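Local coordinates for Serine/threonine-protein kinase Tel1 (Chaetomium thermophilum, PDB 6SKY) that probably phosphorylates serine or threonine followed by glutamine in its substrates, as an ATP-dependent checkpoint kinase that signals DNA damage, at residues I2267-L2279 with G2289-E2301. Numbering follows the deposited sequence.
Sequences IQKKYLEPALKEL and GQVFHQFAVFCDE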
ATOM      1  N   ILE A2267      13.187  -4.084 -25.860  1.00 27.75           N
ATOM      2  CA  ILE A2267      11.938  -3.335 -25.870  1.00 27.75           C
ATOM      3  C   ILE A2267      11.827  -2.513 -27.140  1.00 27.75           C
ATOM      4  O   ILE A2267      10.770  -2.462 -27.769  1.00 27.75           O
ATOM      5  CB  ILE A2267      11.831  -2.449 -24.621  1.00 27.75           C
ATOM      6  CG1 ILE A2267      11.812  -3.301 -23.367  1.00 27.75           C
ATOM      7  CG2 ILE A2267      10.579  -1.634 -24.668  1.00 27.75           C
ATOM      8  CD1 ILE A2267      11.822  -2.504 -22.119  1.00 27.75           C
ATOM      9  N   GLN A2268      12.913  -1.866 -27.545  1.00 32.16           N
ATOM     10  CA  GLN A2268      12.877  -1.062 -28.756  1.00 32.16           C
ATOM     11  C   GLN A2268      12.790  -1.927 -30.001  1.00 32.16           C
ATOM     12  O   GLN A2268      12.211  -1.511 -31.006  1.00 32.16           O
ATOM     13  CB  GLN A2268      14.108  -0.174 -28.827  1.00 32.16           C
ATOM     14  CG  GLN A2268      14.162   0.683 -30.054  1.00 32.16           C
ATOM     15  CD  GLN A2268      15.494   1.339 -30.228  1.00 32.16           C
ATOM     16  OE1 GLN A2268      16.276   1.425 -29.292  1.00 32.16           O
ATOM     17  NE2 GLN A2268      15.769   1.806 -31.435  1.00 32.16           N
ATOM     18  N   LYS A2269      13.346  -3.126 -29.954  1.00 33.55           N
ATOM     19  CA  LYS A2269      13.377  -3.987 -31.125  1.00 33.55           C
ATOM     20  C   LYS A2269      12.071  -4.739 -31.327  1.00 33.55           C
ATOM     21  O   LYS A2269      11.689  -5.004 -32.470  1.00 33.55           O
ATOM     22  CB  LYS A2269      14.539  -4.962 -30.991  1.00 33.55           C
ATOM     23  CG  LYS A2269      14.699  -5.952 -32.110  1.00 33.55           C
ATOM     24  CD  LYS A2269      15.712  -7.006 -31.708  1.00 33.55           C
ATOM     25  CE  LYS A2269      16.040  -7.946 -32.855  1.00 33.55           C
ATOM     26  NZ  LYS A2269      17.120  -8.899 -32.480  1.00 33.55           N
ATOM     27  N   LYS A2270      11.369  -5.073 -30.249  1.00 27.79           N
ATOM     28  CA  LYS A2270      10.171  -5.893 -30.330  1.00 27.79           C
ATOM     29  C   LYS A2270       8.872  -5.111 -30.256  1.00 27.79           C
ATOM     30  O   LYS A2270       7.854  -5.604 -30.744  1.00 27.79           O
ATOM     31  CB  LYS A2270      10.163  -6.929 -29.209  1.00 27.79           C
ATOM     32  CG  LYS A2270      11.280  -7.918 -29.283  1.00 27.79           C
ATOM     33  CD  LYS A2270      11.365  -8.727 -28.016  1.00 27.79           C
ATOM     34  CE  LYS A2270      10.109  -9.520 -27.800  1.00 27.79           C
ATOM     35  NZ  LYS A2270      10.209 -10.362 -26.585  1.00 27.79           N
ATOM     36  N   TYR A2271       8.865  -3.937 -29.661  1.00 25.72           N
ATOM     37  CA  TYR A2271       7.587  -3.294 -29.402  1.00 25.72           C
ATOM     38  C   TYR A2271       7.483  -1.883 -29.942  1.00 25.72           C
ATOM     39  O   TYR A2271       6.403  -1.482 -30.361  1.00 25.72           O
ATOM     40  CB  TYR A2271       7.306  -3.282 -27.905  1.00 25.72           C
ATOM     41  CG  TYR A2271       7.268  -4.654 -27.310  1.00 25.72           C
ATOM     42  CD1 TYR A2271       6.368  -5.594 -27.767  1.00 25.72           C
ATOM     43  CD2 TYR A2271       8.134  -5.016 -26.302  1.00 25.72           C
ATOM     44  CE1 TYR A2271       6.335  -6.845 -27.242  1.00 25.72           C
ATOM     45  CE2 TYR A2271       8.103  -6.264 -25.770  1.00 25.72           C
ATOM     46  CZ  TYR A2271       7.202  -7.173 -26.244  1.00 25.72           C
ATOM     47  OH  TYR A2271       7.164  -8.430 -25.713  1.00 25.72           O
ATOM     48  N   LEU A2272       8.564  -1.118 -29.941  1.00 27.87           N
ATOM     49  CA  LEU A2272       8.446   0.283 -30.315  1.00 27.87           C
ATOM     50  C   LEU A2272       8.664   0.516 -31.802  1.00 27.87           C
ATOM     51  O   LEU A2272       7.899   1.254 -32.434  1.00 27.87           O
ATOM     52  CB  LEU A2272       9.422   1.118 -29.494  1.00 27.87           C
ATOM     53  CG  LEU A2272       9.170   1.081 -27.991  1.00 27.87           C
ATOM     54  CD1 LEU A2272      10.132   1.970 -27.294  1.00 27.87           C
ATOM     55  CD2 LEU A2272       7.764   1.502 -27.666  1.00 27.87           C
ATOM     56  N   GLU A2273       9.668  -0.105 -32.383  1.00 34.04           N
ATOM     57  CA  GLU A2273       9.880   0.047 -33.814  1.00 34.04           C
ATOM     58  C   GLU A2273       8.825  -0.711 -34.612  1.00 34.04           C
ATOM     59  O   GLU A2273       8.376  -0.213 -35.652  1.00 34.04           O
ATOM     60  CB  GLU A2273      11.283  -0.404 -34.192  1.00 34.04           C
ATOM     61  CG  GLU A2273      12.355   0.483 -33.624  1.00 34.04           C
ATOM     62  CD  GLU A2273      13.738  -0.064 -33.859  1.00 34.04           C
ATOM     63  OE1 GLU A2273      13.859  -1.110 -34.530  1.00 34.04           O
ATOM     64  OE2 GLU A2273      14.708   0.552 -33.371  1.00 34.04           O
ATOM     65  N   PRO A2274       8.398  -1.905 -34.184  1.00 31.16           N
ATOM     66  CA  PRO A2274       7.191  -2.477 -34.789  1.00 31.16           C
ATOM     67  C   PRO A2274       5.980  -1.572 -34.710  1.00 31.16           C
ATOM     68  O   PRO A2274       5.182  -1.561 -35.644  1.00 31.16           O
ATOM     69  CB  PRO A2274       6.996  -3.763 -33.989  1.00 31.16           C
ATOM     70  CG  PRO A2274       8.338  -4.171 -33.679  1.00 31.16           C
ATOM     71  CD  PRO A2274       9.109  -2.924 -33.397  1.00 31.16           C
ATOM     72  N   ALA A2275       5.813  -0.802 -33.637  1.00 30.82           N
ATOM     73  CA  ALA A2275       4.659   0.084 -33.549  1.00 30.82           C
ATOM     74  C   ALA A2275       4.760   1.218 -34.560  1.00 30.82           C
ATOM     75  O   ALA A2275       3.792   1.520 -35.272  1.00 30.82           O
ATOM     76  CB  ALA A2275       4.526   0.631 -32.134  1.00 30.82           C
ATOM     77  N   LEU A2276       5.927   1.854 -34.646  1.00 35.49           N
ATOM     78  CA  LEU A2276       6.092   2.893 -35.657  1.00 35.49           C
ATOM     79  C   LEU A2276       5.914   2.339 -37.059  1.00 35.49           C
ATOM     80  O   LEU A2276       5.425   3.043 -37.945  1.00 35.49           O
ATOM     81  CB  LEU A2276       7.457   3.561 -35.534  1.00 35.49           C
ATOM     82  CG  LEU A2276       7.543   4.783 -34.622  1.00 35.49           C
ATOM     83  CD1 LEU A2276       7.657   4.373 -33.184  1.00 35.49           C
ATOM     84  CD2 LEU A2276       8.725   5.625 -35.011  1.00 35.49           C
ATOM     85  N   LYS A2277       6.297   1.086 -37.282  1.00 39.70           N
ATOM     86  CA  LYS A2277       6.088   0.487 -38.592  1.00 39.70           C
ATOM     87  C   LYS A2277       4.620   0.158 -38.834  1.00 39.70           C
ATOM     88  O   LYS A2277       4.157   0.206 -39.976  1.00 39.70           O
ATOM     89  CB  LYS A2277       6.955  -0.758 -38.723  1.00 39.70           C
ATOM     90  CG  LYS A2277       6.940  -1.385 -40.087  1.00 39.70           C
ATOM     91  CD  LYS A2277       7.996  -2.467 -40.203  1.00 39.70           C
ATOM     92  CE  LYS A2277       8.009  -3.067 -41.602  1.00 39.70           C
ATOM     93  NZ  LYS A2277       8.991  -4.177 -41.730  1.00 39.70           N
ATOM     94  N   GLU A2278       3.877  -0.178 -37.780  1.00 39.59           N
ATOM     95  CA  GLU A2278       2.450  -0.430 -37.924  1.00 39.59           C
ATOM     96  C   GLU A2278       1.684   0.838 -38.232  1.00 39.59           C
ATOM     97  O   GLU A2278       0.593   0.771 -38.799  1.00 39.59           O
ATOM     98  CB  GLU A2278       1.875  -1.059 -36.660  1.00 39.59           C
ATOM     99  CG  GLU A2278       2.332  -2.464 -36.403  1.00 39.59           C
ATOM    100  CD  GLU A2278       2.007  -3.392 -37.538  1.00 39.59           C
ATOM    101  OE1 GLU A2278       0.855  -3.366 -38.009  1.00 39.59           O
ATOM    102  OE2 GLU A2278       2.906  -4.143 -37.969  1.00 39.59           O
ATOM    103  N   LEU A2279       2.209   1.996 -37.836  1.00 40.80           N
ATOM    104  CA  LEU A2279       1.527   3.239 -38.186  1.00 40.80           C
ATOM    105  C   LEU A2279       1.332   3.375 -39.691  1.00 40.80           C
ATOM    106  O   LEU A2279       0.324   3.931 -40.134  1.00 40.80           O
ATOM    107  CB  LEU A2279       2.294   4.438 -37.646  1.00 40.80           C
ATOM    108  CG  LEU A2279       2.014   4.757 -36.189  1.00 40.80           C
ATOM    109  CD1 LEU A2279       2.671   6.048 -35.817  1.00 40.80           C
ATOM    110  CD2 LEU A2279       0.536   4.836 -35.968  1.00 40.80           C
ATOM    111  N   GLY A2289       0.157  10.078 -32.289  1.00 35.92           N
ATOM    112  CA  GLY A2289       0.639  10.870 -31.174  1.00 35.92           C
ATOM    113  C   GLY A2289       1.080  10.010 -30.011  1.00 35.92           C
ATOM    114  O   GLY A2289       2.143  10.232 -29.431  1.00 35.92           O
ATOM    115  N   GLN A2290       0.281   9.001 -29.670  1.00 36.63           N
ATOM    116  CA  GLN A2290       0.643   8.109 -28.576  1.00 36.63           C
ATOM    117  C   GLN A2290       1.904   7.321 -28.897  1.00 36.63           C
ATOM    118  O   GLN A2290       2.795   7.195 -28.052  1.00 36.63           O
ATOM    119  CB  GLN A2290      -0.521   7.173 -28.269  1.00 36.63           C
ATOM    120  CG  GLN A2290      -0.263   6.178 -27.158  1.00 36.63           C
ATOM    121  CD  GLN A2290      -0.113   6.829 -25.802  1.00 36.63           C
ATOM    122  OE1 GLN A2290       0.948   7.353 -25.464  1.00 36.63           O
ATOM    123  NE2 GLN A2290      -1.173   6.786 -25.008  1.00 36.63           N
ATOM    124  N   VAL A2291       2.015   6.810 -30.122  1.00 30.47           N
ATOM    125  CA  VAL A2291       3.203   6.043 -30.491  1.00 30.47           C
ATOM    126  C   VAL A2291       4.458   6.908 -30.426  1.00 30.47           C
ATOM    127  O   VAL A2291       5.497   6.493 -29.892  1.00 30.47           O
ATOM    128  CB  VAL A2291       3.016   5.420 -31.884  1.00 30.47           C
ATOM    129  CG1 VAL A2291       4.250   4.700 -32.303  1.00 30.47           C
ATOM    130  CG2 VAL A2291       1.862   4.477 -31.870  1.00 30.47           C
ATOM    131  N   PHE A2292       4.385   8.125 -30.962  1.00 28.92           N
ATOM    132  CA  PHE A2292       5.556   8.992 -31.015  1.00 28.92           C
ATOM    133  C   PHE A2292       5.960   9.470 -29.633  1.00 28.92           C
ATOM    134  O   PHE A2292       7.152   9.549 -29.329  1.00 28.92           O
ATOM    135  CB  PHE A2292       5.282  10.185 -31.918  1.00 28.92           C
ATOM    136  CG  PHE A2292       5.178   9.842 -33.359  1.00 28.92           C
ATOM    137  CD1 PHE A2292       6.025   8.929 -33.921  1.00 28.92           C
ATOM    138  CD2 PHE A2292       4.235  10.446 -34.156  1.00 28.92           C
ATOM    139  CE1 PHE A2292       5.930   8.618 -35.244  1.00 28.92           C
ATOM    140  CE2 PHE A2292       4.140  10.134 -35.476  1.00 28.92           C
ATOM    141  CZ  PHE A2292       4.988   9.222 -36.020  1.00 28.92           C
ATOM    142  N   HIS A2293       4.994   9.798 -28.781  1.00 29.43           N
ATOM    143  CA  HIS A2293       5.343  10.183 -27.423  1.00 29.43           C
ATOM    144  C   HIS A2293       5.959   9.021 -26.663  1.00 29.43           C
ATOM    145  O   HIS A2293       6.926   9.206 -25.917  1.00 29.43           O
ATOM    146  CB  HIS A2293       4.114  10.699 -26.694  1.00 29.43           C
ATOM    147  CG  HIS A2293       4.391  11.136 -25.296  1.00 29.43           C
ATOM    148  ND1 HIS A2293       5.033  12.316 -25.002  1.00 29.43           N
ATOM    149  CD2 HIS A2293       4.120  10.548 -24.110  1.00 29.43           C
ATOM    150  CE1 HIS A2293       5.142  12.440 -23.692  1.00 29.43           C
ATOM    151  NE2 HIS A2293       4.600  11.378 -23.129  1.00 29.43           N
ATOM    152  N   GLN A2294       5.410   7.819 -26.832  1.00 27.85           N
ATOM    153  CA  GLN A2294       5.999   6.623 -26.246  1.00 27.85           C
ATOM    154  C   GLN A2294       7.467   6.494 -26.612  1.00 27.85           C
ATOM    155  O   GLN A2294       8.332   6.325 -25.745  1.00 27.85           O
ATOM    156  CB  GLN A2294       5.226   5.405 -26.737  1.00 27.85           C
ATOM    157  CG  GLN A2294       5.427   4.161 -25.940  1.00 27.85           C
ATOM    158  CD  GLN A2294       4.828   4.283 -24.587  1.00 27.85           C
ATOM    159  OE1 GLN A2294       3.648   4.591 -24.446  1.00 27.85           O
ATOM    160  NE2 GLN A2294       5.637   4.066 -23.567  1.00 27.85           N
ATOM    161  N   PHE A2295       7.764   6.570 -27.904  1.00 28.99           N
ATOM    162  CA  PHE A2295       9.132   6.355 -28.350  1.00 28.99           C
ATOM    163  C   PHE A2295      10.058   7.471 -27.884  1.00 28.99           C
ATOM    164  O   PHE A2295      11.204   7.213 -27.504  1.00 28.99           O
ATOM    165  CB  PHE A2295       9.160   6.223 -29.863  1.00 28.99           C
ATOM    166  CG  PHE A2295      10.344   5.493 -30.373  1.00 28.99           C
ATOM    167  CD1 PHE A2295      11.146   4.781 -29.522  1.00 28.99           C
ATOM    168  CD2 PHE A2295      10.667   5.529 -31.699  1.00 28.99           C
ATOM    169  CE1 PHE A2295      12.241   4.114 -29.990  1.00 28.99           C
ATOM    170  CE2 PHE A2295      11.759   4.864 -32.166  1.00 28.99           C
ATOM    171  CZ  PHE A2295      12.545   4.158 -31.314  1.00 28.99           C
ATOM    172  N   ALA A2296       9.587   8.717 -27.903  1.00 27.94           N
ATOM    173  CA  ALA A2296      10.423   9.829 -27.461  1.00 27.94           C
ATOM    174  C   ALA A2296      10.748   9.729 -25.980  1.00 27.94           C
ATOM    175  O   ALA A2296      11.889   9.955 -25.575  1.00 27.94           O
ATOM    176  CB  ALA A2296       9.734  11.149 -27.760  1.00 27.94           C
ATOM    177  N   VAL A2297       9.760   9.396 -25.154  1.00 29.20           N
ATOM    178  CA  VAL A2297      10.010   9.258 -23.726  1.00 29.20           C
ATOM    179  C   VAL A2297      10.945   8.090 -23.449  1.00 29.20           C
ATOM    180  O   VAL A2297      11.814   8.174 -22.575  1.00 29.20           O
ATOM    181  CB  VAL A2297       8.678   9.121 -22.977  1.00 29.20           C
ATOM    182  CG1 VAL A2297       8.915   8.740 -21.550  1.00 29.20           C
ATOM    183  CG2 VAL A2297       7.939  10.423 -23.038  1.00 29.20           C
ATOM    184  N   PHE A2298      10.812   6.995 -24.201  1.00 30.04           N
ATOM    185  CA  PHE A2298      11.752   5.886 -24.063  1.00 30.04           C
ATOM    186  C   PHE A2298      13.181   6.320 -24.361  1.00 30.04           C
ATOM    187  O   PHE A2298      14.091   6.078 -23.564  1.00 30.04           O
ATOM    188  CB  PHE A2298      11.340   4.738 -24.978  1.00 30.04           C
ATOM    189  CG  PHE A2298      12.321   3.611 -25.018  1.00 30.04           C
ATOM    190  CD1 PHE A2298      12.316   2.640 -24.043  1.00 30.04           C
ATOM    191  CD2 PHE A2298      13.239   3.515 -26.041  1.00 30.04           C
ATOM    192  CE1 PHE A2298      13.210   1.615 -24.083  1.00 30.04           C
ATOM    193  CE2 PHE A2298      14.135   2.491 -26.078  1.00 30.04           C
ATOM    194  CZ  PHE A2298      14.118   1.541 -25.102  1.00 30.04           C
ATOM    195  N   CYS A2299      13.405   6.950 -25.516  1.00 35.71           N
ATOM    196  CA  CYS A2299      14.762   7.357 -25.872  1.00 35.71           C
ATOM    197  C   CYS A2299      15.323   8.365 -24.879  1.00 35.71           C
ATOM    198  O   CYS A2299      16.510   8.318 -24.532  1.00 35.71           O
ATOM    199  CB  CYS A2299      14.786   7.936 -27.281  1.00 35.71           C
ATOM    200  SG  CYS A2299      14.523   6.749 -28.584  1.00 35.71           S
ATOM    201  N   ASP A2300      14.489   9.289 -24.408  1.00 39.23           N
ATOM    202  CA  ASP A2300      14.942  10.251 -23.414  1.00 39.23           C
ATOM    203  C   ASP A2300      15.381   9.549 -22.142  1.00 39.23           C
ATOM    204  O   ASP A2300      16.438   9.851 -21.587  1.00 39.23           O
ATOM    205  CB  ASP A2300      13.829  11.247 -23.115  1.00 39.23           C
ATOM    206  CG  ASP A2300      14.335  12.503 -22.471  1.00 39.23           C
ATOM    207  OD1 ASP A2300      15.559  12.629 -22.293  1.00 39.23           O
ATOM    208  OD2 ASP A2300      13.508  13.372 -22.144  1.00 39.23           O
ATOM    209  N   GLU A2301      14.573   8.608 -21.662  1.00 40.37           N
ATOM    210  CA  GLU A2301      14.946   7.844 -20.481  1.00 40.37           C
ATOM    211  C   GLU A2301      16.220   7.047 -20.708  1.00 40.37           C
ATOM    212  O   GLU A2301      16.965   6.786 -19.763  1.00 40.37           O
ATOM    213  CB  GLU A2301      13.793   6.927 -20.098  1.00 40.37           C
ATOM    214  CG  GLU A2301      14.044   6.028 -18.930  1.00 40.37           C
ATOM    215  CD  GLU A2301      12.950   4.997 -18.781  1.00 40.37           C
ATOM    216  OE1 GLU A2301      12.094   4.913 -19.688  1.00 40.37           O
ATOM    217  OE2 GLU A2301      12.940   4.272 -17.764  1.00 40.37           O
TER
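Leu-2272 and Leu-2276 of helix 2267-2279 pack obliquely against the Phe-2295 ring of helix 2289-2301 from one side of its plane, and this is the tight part of the contact. Leu-2276 CD1 lies 3.5 Å from Phe-2295 CD2, while Leu-2272 CD1 comes to 3.7 Å from Phe-2295 CD1. With Gln-2268 and Glu-2273 closing the rest of the socket, Phe-2295 meets the definition of a knob into a hole; its CG stands anti to the backbone N (chi1 -157°), which carries the ring across to the facing helix. The same Leu-2272 CD1 also sits over one face of Phe-2298, a CH-pi contact with 3.9 Å from the methyl to the ring centroid. Toward the other end, Leu-2276 CD1 meets Val-2291 CG1, and Leu-2279 and Val-2291 approach tip to tip, Leu-2279 CD1 4.0 Å from Val-2291 CB.

The segment axes cross at 149° between their N-to-C directions, 10.0 Å apart at closest approach, a roughly antiparallel pairing as expected for consecutive helices of an alpha solenoid, here in the FAT region. Helix 2245-2259 packs beside the pair through Ile-2267, Tyr-2271 and Gln-2294, and helix 2348-2387 touches Phe-2295 and Cys-2299.

Packing is looser on the polar margin, where Glu-2273 is exposed and its CG stays 4.3 Å from Phe-2295 CZ. Gln-2268 runs extended past the ring, and its NE2 lies at the ring edge, 4.0 Å from Phe-2295 CZ. That amide is modelled as donating to Glu-2273 OE2 within its own helix, but at a distance too short to be taken literally, so the bond is only tentative.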